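Local coordinates for protein aldo-keto reductase family 1 member C1 (Caenorhabditis elegans, PDB 1QWK) that probably reduces aldehydes and ketones with NADPH, in the manner of aldose reductase, at residues 252-256 and 286-290; 177-183 and 294-299. One frame throughout, in Å; residues are numbered along the deposited sequence.

Contact 1 (252-256 and 286-290)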
# COMPACT_ATOMS: atom_id res chain seq x y z
N TYR A 252 -8.00 2.86 -12.87
CA TYR A 252 -9.30 2.71 -12.22
C TYR A 252 -9.19 3.16 -10.77
O TYR A 252 -9.97 3.99 -10.30
CB TYR A 252 -9.74 1.24 -12.26
CG TYR A 252 -10.86 0.93 -11.30
CD1 TYR A 252 -12.18 1.29 -11.59
CD2 TYR A 252 -10.60 0.30 -10.08
CE1 TYR A 252 -13.21 1.03 -10.68
CE2 TYR A 252 -11.62 0.04 -9.17
CZ TYR A 252 -12.92 0.41 -9.48
OH TYR A 252 -13.92 0.16 -8.57
N ALA A 253 -8.21 2.62 -10.06
CA ALA A 253 -8.01 2.98 -8.66
C ALA A 253 -7.68 4.46 -8.49
O ALA A 253 -8.16 5.12 -7.57
CB ALA A 253 -6.90 2.12 -8.05
N LEU A 254 -6.85 4.99 -9.38
CA LEU A 254 -6.48 6.41 -9.31
C LEU A 254 -7.70 7.30 -9.46
O LEU A 254 -7.89 8.25 -8.70
CB LEU A 254 -5.46 6.75 -10.39
CG LEU A 254 -4.03 6.29 -10.12
CD1 LEU A 254 -3.17 6.53 -11.36
CD2 LEU A 254 -3.46 7.05 -8.92
N ASP A 255 -8.55 6.99 -10.44
CA ASP A 255 -9.72 7.82 -10.65
C ASP A 255 -10.84 7.59 -9.63
O ASP A 255 -11.83 8.32 -9.62
CB ASP A 255 -10.19 7.68 -12.10
CG ASP A 255 -9.26 8.38 -13.07
OD1 ASP A 255 -8.74 9.46 -12.69
OD2 ASP A 255 -9.03 7.90 -14.19
N ARG A 256 -10.66 6.59 -8.77
CA ARG A 256 -11.61 6.31 -7.69
C ARG A 256 -11.20 7.28 -6.56
O ARG A 256 -11.91 7.42 -5.56
CB ARG A 256 -11.48 4.87 -7.18
CG ARG A 256 -12.18 3.77 -8.01
CD ARG A 256 -13.69 3.76 -7.81
NE ARG A 256 -14.06 3.73 -6.39
CZ ARG A 256 -13.88 2.69 -5.58
NH1 ARG A 256 -13.34 1.57 -6.03
NH2 ARG A 256 -14.22 2.78 -4.30
N ILE A 286 -15.85 4.07 -15.30
CA ILE A 286 -15.74 3.40 -14.01
C ILE A 286 -16.95 2.50 -13.77
O ILE A 286 -16.80 1.34 -13.36
CB ILE A 286 -15.63 4.43 -12.85
CG1 ILE A 286 -14.32 5.22 -12.99
CG2 ILE A 286 -15.66 3.72 -11.51
CD1 ILE A 286 -14.15 6.31 -11.94
N ALA A 287 -18.14 3.03 -14.03
CA ALA A 287 -19.37 2.26 -13.85
C ALA A 287 -19.37 1.01 -14.72
O ALA A 287 -19.77 -0.07 -14.28
CB ALA A 287 -20.58 3.13 -14.18
N LYS A 288 -18.92 1.16 -15.96
CA LYS A 288 -18.86 0.03 -16.88
C LYS A 288 -17.94 -1.06 -16.35
O LYS A 288 -18.26 -2.24 -16.39
CB LYS A 288 -18.38 0.49 -18.26
CG LYS A 288 -18.41 -0.61 -19.31
CD LYS A 288 -19.83 -1.11 -19.54
CE LYS A 288 -19.89 -2.11 -20.67
NZ LYS A 288 -21.30 -2.52 -20.94
N LEU A 289 -16.77 -0.66 -15.84
CA LEU A 289 -15.83 -1.63 -15.31
C LEU A 289 -16.38 -2.36 -14.09
O LEU A 289 -16.02 -3.50 -13.84
CB LEU A 289 -14.50 -0.96 -14.95
CG LEU A 289 -13.66 -0.39 -16.09
CD1 LEU A 289 -12.40 0.23 -15.50
CD2 LEU A 289 -13.29 -1.48 -17.09
N GLU A 290 -17.25 -1.70 -13.33
CA GLU A 290 -17.81 -2.30 -12.13
C GLU A 290 -19.09 -3.11 -12.38
O GLU A 290 -19.67 -3.64 -11.44
CB GLU A 290 -18.10 -1.22 -11.09
CG GLU A 290 -16.90 -0.33 -10.77
CD GLU A 290 -17.23 0.75 -9.75
OE1 GLU A 290 -18.36 1.28 -9.78
OE2 GLU A 290 -16.35 1.08 -8.92
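Two helices on the outside of the aldo-keto reductase TIM barrel meet here: helix 245-255, which leads into the last barrel strand 259-261, and helix 283-289, which follows the last barrel helix. The CA atoms come closest at Tyr252 and Ile286, 6.7 Å apart. Ile286 fills the gap between the helices, its CG2 3.7 Å from Tyr252 CE1, while its CD1 reaches along the other helix to 3.8 Å from Asp255 O. The carboxylate of Asp255 takes no part; it is held by Leu281 N and Arg251. One turn on, Leu289 also faces helix 245-255, placing its CD1 4.1 Å from Tyr252 CD1, and it touches Val234 and Leu237 of helix 232-241. The phenol ring is thus packed by two aliphatic side chains from one helix, with its hydroxyl projecting beyond them. Glu290 meets that hydroxyl. Arg256 NH1 gives a weak hydrogen bond to Tyr252 OH and a stronger one to Pro183 O, but is 4.2 Å from Glu290 OE2, an oxygen beyond salt-bridge range and well out of the guanidinium plane, so only the charges are near. The one hydrogen bond between the two segments runs from Tyr252 OH to Glu290 OE2, a short 2.6 Å.

Contact 2 (177-183 and 294-299)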
# COMPACT_ATOMS: atom_id res chain seq x y z
N GLU A 177 -6.63 -3.26 0.95
CA GLU A 177 -6.73 -4.01 -0.29
C GLU A 177 -7.82 -3.31 -1.09
O GLU A 177 -8.92 -3.10 -0.59
CB GLU A 177 -7.16 -5.45 -0.01
CG GLU A 177 -7.31 -6.29 -1.28
CD GLU A 177 -7.92 -7.66 -1.02
OE1 GLU A 177 -7.90 -8.11 0.14
OE2 GLU A 177 -8.40 -8.28 -2.00
N LEU A 178 -7.52 -2.95 -2.33
CA LEU A 178 -8.51 -2.29 -3.17
C LEU A 178 -8.18 -2.48 -4.64
O LEU A 178 -7.10 -2.12 -5.10
CB LEU A 178 -8.59 -0.79 -2.84
CG LEU A 178 -9.77 -0.00 -3.43
CD1 LEU A 178 -10.00 1.26 -2.62
CD2 LEU A 178 -9.52 0.33 -4.90
N HIS A 179 -9.11 -3.09 -5.36
CA HIS A 179 -8.95 -3.33 -6.79
C HIS A 179 -10.34 -3.51 -7.37
O HIS A 179 -11.32 -3.53 -6.63
CB HIS A 179 -8.06 -4.55 -7.06
CG HIS A 179 -8.42 -5.77 -6.27
ND1 HIS A 179 -8.10 -5.92 -4.94
CD2 HIS A 179 -9.04 -6.92 -6.64
CE1 HIS A 179 -8.50 -7.10 -4.52
NE2 HIS A 179 -9.07 -7.73 -5.53
N LEU A 180 -10.44 -3.61 -8.69
CA LEU A 180 -11.75 -3.73 -9.34
C LEU A 180 -12.65 -4.80 -8.73
O LEU A 180 -13.85 -4.55 -8.52
CB LEU A 180 -11.59 -4.00 -10.83
CG LEU A 180 -12.91 -4.05 -11.62
CD1 LEU A 180 -13.67 -2.73 -11.44
CD2 LEU A 180 -12.61 -4.30 -13.08
N TYR A 181 -12.09 -5.97 -8.45
CA TYR A 181 -12.87 -7.06 -7.89
C TYR A 181 -12.97 -7.05 -6.35
O TYR A 181 -13.20 -8.08 -5.73
CB TYR A 181 -12.34 -8.40 -8.42
CG TYR A 181 -12.82 -8.73 -9.83
CD1 TYR A 181 -13.49 -7.77 -10.60
CD2 TYR A 181 -12.62 -9.99 -10.38
CE1 TYR A 181 -13.95 -8.08 -11.88
CE2 TYR A 181 -13.07 -10.31 -11.66
CZ TYR A 181 -13.74 -9.35 -12.41
OH TYR A 181 -14.21 -9.65 -13.66
N PHE A 182 -12.80 -5.87 -5.77
CA PHE A 182 -12.93 -5.63 -4.32
C PHE A 182 -12.81 -4.11 -4.18
O PHE A 182 -11.84 -3.59 -3.60
CB PHE A 182 -11.83 -6.33 -3.51
CG PHE A 182 -12.14 -6.39 -2.04
CD1 PHE A 182 -13.29 -7.03 -1.58
CD2 PHE A 182 -11.30 -5.77 -1.11
CE1 PHE A 182 -13.61 -7.04 -0.22
CE2 PHE A 182 -11.61 -5.78 0.25
CZ PHE A 182 -12.77 -6.42 0.70
N PRO A 183 -13.80 -3.38 -4.73
CA PRO A 183 -13.95 -1.93 -4.78
C PRO A 183 -13.87 -1.13 -3.49
O PRO A 183 -13.46 0.03 -3.51
CB PRO A 183 -15.31 -1.74 -5.45
CG PRO A 183 -15.51 -2.96 -6.23
CD PRO A 183 -14.99 -4.03 -5.32
N ASN A 294 -18.32 -8.27 -9.34
CA ASN A 294 -17.46 -9.21 -8.62
C ASN A 294 -16.80 -8.51 -7.44
O ASN A 294 -16.24 -7.42 -7.59
CB ASN A 294 -16.38 -9.78 -9.53
CG ASN A 294 -16.90 -10.87 -10.44
OD1 ASN A 294 -17.45 -11.87 -9.96
ND2 ASN A 294 -16.71 -10.71 -11.74
N SER A 295 -16.88 -9.12 -6.27
CA SER A 295 -16.29 -8.56 -5.07
C SER A 295 -15.92 -9.66 -4.09
O SER A 295 -16.79 -10.40 -3.62
CB SER A 295 -17.26 -7.58 -4.40
OG SER A 295 -16.71 -7.07 -3.20
N GLN A 296 -14.63 -9.77 -3.79
CA GLN A 296 -14.16 -10.79 -2.87
C GLN A 296 -12.80 -10.41 -2.32
O GLN A 296 -11.87 -10.14 -3.07
CB GLN A 296 -14.07 -12.15 -3.58
CG GLN A 296 -13.88 -13.32 -2.63
CD GLN A 296 -13.75 -14.64 -3.37
OE1 GLN A 296 -14.58 -14.99 -4.21
NE2 GLN A 296 -12.71 -15.40 -3.04
N ARG A 297 -12.69 -10.40 -1.00
CA ARG A 297 -11.44 -10.06 -0.33
C ARG A 297 -10.41 -11.16 -0.57
O ARG A 297 -10.66 -12.33 -0.27
CB ARG A 297 -11.69 -9.88 1.17
CG ARG A 297 -10.50 -9.36 1.95
CD ARG A 297 -10.77 -9.40 3.44
NE ARG A 297 -11.88 -8.55 3.86
CZ ARG A 297 -11.82 -7.22 3.95
NH1 ARG A 297 -10.70 -6.58 3.64
NH2 ARG A 297 -12.87 -6.54 4.40
N LEU A 298 -9.24 -10.79 -1.10
CA LEU A 298 -8.18 -11.76 -1.38
C LEU A 298 -7.23 -11.94 -0.20
O LEU A 298 -6.66 -13.01 -0.01
CB LEU A 298 -7.36 -11.31 -2.59
CG LEU A 298 -8.11 -11.15 -3.92
CD1 LEU A 298 -7.14 -10.69 -5.01
CD2 LEU A 298 -8.75 -12.48 -4.30
N PHE A 299 -7.04 -10.88 0.57
CA PHE A 299 -6.15 -10.91 1.72
C PHE A 299 -6.96 -10.90 3.01
O PHE A 299 -7.32 -9.84 3.54
CB PHE A 299 -5.20 -9.72 1.66
CG PHE A 299 -4.23 -9.78 0.51
CD1 PHE A 299 -3.00 -10.40 0.67
CD2 PHE A 299 -4.57 -9.27 -0.73
CE1 PHE A 299 -2.10 -10.50 -0.40
CE2 PHE A 299 -3.68 -9.36 -1.81
CZ PHE A 299 -2.45 -9.98 -1.64
O HOH W 1 -7.98 -7.24 2.76
O HOH W 2 -16.24 -5.29 -9.18
O HOH W 3 -11.29 -10.42 -5.84
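Here the C-terminal loop of the aldo-keto reductase barrel runs past the loop that leaves barrel strand 173-177. Glu177, at the end of that strand, points its carboxylate at backbone amides: OE1 accepts Phe299 N at 2.9 Å and OE2, whose position is less certain, accepts Leu298 N at 2.8 Å. Water 1 joins the same OE1 to Arg297 NH1 and Phe299 O. That fixes the base of Phe299, whose ring meets that of Trp24 and whose side chain is about 9 Å from the side chain of Tyr52, the predicted proton donor, consistent with a place near the substrate pocket, which C-terminal loops help to form in this family. His179, beside the Leu298 side chain, begins a type I beta turn that ends at Phe182. Leu180 O reaches Asn294 O through water 2. Tyr181 O accepts Gln296 N at 2.9 Å, and the Tyr181 ring takes a CH-pi contact from Asn294 CB, 3.6 Å from the centroid and almost straight over the face; its hydroxyl hydrogen-bonds Asp231. Arg297 CB makes a CH-pi contact over one face of the Phe182 ring, 4.0 Å from its centroid, and Phe182 CZ lies over a face of the guanidinium, 3.5 Å from Arg297 CZ; that group also forms a salt bridge with Glu315 and a cation-pi interaction with Phe312. Pro183 closes the contact, its CD 4.1 Å from Ser295 OG.

In the fold
Contact 1 is nested within the loop that contact 2 closes: the chain passes through 177-183, then 252-256, 286-290 and finally 294-299. Their centres are 13 Å apart, on the same side of the chain's centre. Leu180 and Pro183 of contact 2 pack on Tyr252 of contact 1, and Arg256 NH1 probably hydrogen-bonds to Pro183 O at 3.0 Å, so the loop after strand 173-177 touches helix 245-255 as well as the C-terminal loop. Once past the barrel, the chain first lays helix 283-289 against helix 245-255, then turns along the 177-183 loop and runs toward the predicted active site. The two contacts thus follow successive parts of the chain after the barrel, the helix first and then the C-terminal loop.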